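Side-chain contact in high affinity transport system protein p37 (Mycoplasma hyorhinis, PDB 3EKI), which binds thiamine diphosphate at the extracytoplasmic face of the membrane, probably as the binding component of a high-affinity transport system: residues N278-R281 with S282-N286. Residues are numbered along the deposited sequence; the frame is centred on the assembly and turned at random.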
loop_
_atom_site.group_PDB
_atom_site.type_symbol
_atom_site.label_atom_id
_atom_site.label_comp_id
_atom_site.label_asym_id
_atom_site.label_seq_id
_atom_site.Cartn_x
_atom_site.Cartn_y
_atom_site.Cartn_z
ATOM N N ASN A 278 -2.301 -21.063 1.775
ATOM C CA ASN A 278 -3.681 -21.577 1.763
ATOM C C ASN A 278 -3.741 -23.079 1.992
ATOM O O ASN A 278 -4.583 -23.596 2.729
ATOM C CB ASN A 278 -4.330 -21.198 0.413
ATOM C CG ASN A 278 -4.923 -19.800 0.488
ATOM O OD1 ASN A 278 -4.865 -19.122 1.518
ATOM N ND2 ASN A 278 -5.507 -19.344 -0.616
ATOM N N GLU A 279 -2.816 -23.813 1.369
ATOM C CA GLU A 279 -2.811 -25.261 1.582
ATOM C C GLU A 279 -2.450 -25.595 3.021
ATOM O O GLU A 279 -3.100 -26.456 3.595
ATOM C CB GLU A 279 -1.853 -25.989 0.649
ATOM C CG GLU A 279 -2.541 -26.623 -0.558
ATOM C CD GLU A 279 -1.603 -27.460 -1.406
ATOM O OE1 GLU A 279 -1.467 -28.676 -1.140
ATOM O OE2 GLU A 279 -1.000 -26.909 -2.348
ATOM N N ASP A 280 -1.453 -24.924 3.561
ATOM C CA ASP A 280 -1.084 -25.130 4.969
ATOM C C ASP A 280 -2.222 -24.799 5.916
ATOM O O ASP A 280 -2.498 -25.534 6.862
ATOM C CB ASP A 280 0.160 -24.282 5.255
ATOM C CG ASP A 280 0.848 -24.620 6.569
ATOM O OD1 ASP A 280 0.641 -23.855 7.540
ATOM O OD2 ASP A 280 1.569 -25.637 6.633
ATOM N N ARG A 281 -2.942 -23.695 5.690
ATOM C CA ARG A 281 -4.062 -23.354 6.558
ATOM C C ARG A 281 -5.176 -24.377 6.505
ATOM O O ARG A 281 -5.834 -24.651 7.498
ATOM C CB ARG A 281 -4.574 -21.955 6.206
ATOM C CG ARG A 281 -5.968 -21.689 6.748
ATOM C CD ARG A 281 -6.457 -20.315 6.313
ATOM N NE ARG A 281 -6.539 -20.166 4.857
ATOM C CZ ARG A 281 -6.820 -19.006 4.267
ATOM N NH1 ARG A 281 -7.051 -17.918 4.987
ATOM N NH2 ARG A 281 -6.894 -18.892 2.953
ATOM N N SER A 282 -5.405 -24.995 5.334
ATOM C CA SER A 282 -6.478 -25.972 5.210
ATOM C C SER A 282 -6.211 -27.227 6.030
ATOM O O SER A 282 -7.094 -27.996 6.378
ATOM C CB SER A 282 -6.714 -26.337 3.745
ATOM O OG SER A 282 -5.804 -27.307 3.263
ATOM N N ALA A 283 -4.940 -27.460 6.343
ATOM C CA ALA A 283 -4.605 -28.613 7.166
ATOM C C ALA A 283 -4.362 -28.219 8.615
ATOM O O ALA A 283 -4.273 -29.110 9.465
ATOM C CB ALA A 283 -3.352 -29.280 6.610
ATOM N N HIS A 284 -4.196 -26.926 8.881
ATOM C CA HIS A 284 -3.830 -26.367 10.196
ATOM C C HIS A 284 -4.652 -25.124 10.496
ATOM O O HIS A 284 -4.080 -24.040 10.660
ATOM C CB HIS A 284 -2.318 -26.064 10.260
ATOM C CG HIS A 284 -1.494 -27.258 9.876
ATOM N ND1 HIS A 284 -0.873 -27.444 8.668
ATOM C CD2 HIS A 284 -1.248 -28.391 10.571
ATOM C CE1 HIS A 284 -0.262 -28.623 8.647
ATOM N NE2 HIS A 284 -0.477 -29.217 9.798
ATOM N N PRO A 285 -5.986 -25.226 10.504
ATOM C CA PRO A 285 -6.820 -24.028 10.489
ATOM C C PRO A 285 -6.798 -23.165 11.730
ATOM O O PRO A 285 -7.067 -21.950 11.645
ATOM C CB PRO A 285 -8.248 -24.593 10.312
ATOM C CG PRO A 285 -8.177 -26.006 10.800
ATOM C CD PRO A 285 -6.790 -26.463 10.474
ATOM N N ASN A 286 -6.542 -23.725 12.896
ATOM C CA ASN A 286 -6.499 -22.974 14.136
ATOM C C ASN A 286 -5.181 -22.217 14.288
ATOM O O ASN A 286 -5.017 -21.456 15.243
ATOM C CB ASN A 286 -6.706 -23.887 15.344
ATOM C CG ASN A 286 -8.198 -24.186 15.506
ATOM O OD1 ASN A 286 -9.015 -23.274 15.618
ATOM N ND2 ASN A 286 -8.540 -25.467 15.529
#
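Ser-282 meets the preceding turn of helix with both its backbone and its side chain. Its N donates to Asn-278 O at 3.1 Å, an i to i+4 helical bond. In one of two conformers, and so probably for only part of the time, the hydroxyl turns back along the helix: with OG lying between the backbone N and the carbonyl carbon (chi1 82°), it donates to Glu-279 O at 2.9 Å, tilted out of the carbonyl plane. The N-H groups of Ser-282 and Ala-283 reach that oxygen only weakly. At Ala-283 an i to i+3 bond appears, 3.2 Å from Ala-283 N to Asp-280 O, and the donor stands well above the carbonyl plane. The methyl group of Ala-283 lies over one face of the His-284 imidazole, offset toward the rim. His-284 returns to Asp-280 O twice, through weak bonds from its backbone N and from its ring, where ND1 lies 3.1 Å from Asp-280 O. CG sits beside the backbone N (chi1 -53°), which brings that ring edge to the carbonyl. The Asp-280 carboxylate is nearby but not bonded to the ring, OD2 being 3.7 Å from His-284 ND1 and the two planes 38° apart. Instead, OD1 takes Arg-244 in a salt bridge and a hydrogen bond from Tyr-288, while OD2 accepts from Trp-240, so the buried carboxylate joins this turn to helix 240-245 and strand 288-290. Pro-285, which has no N-H to offer, rests CD 3.6 Å from Arg-281 O, an oxygen that also receives a weak bond from His-284 N. Weakening i+4 bonds with i+3 bonds beside them, ahead of a proline, are common in a last helical turn, here leading toward edge strand 288-290 of the mixed sheet.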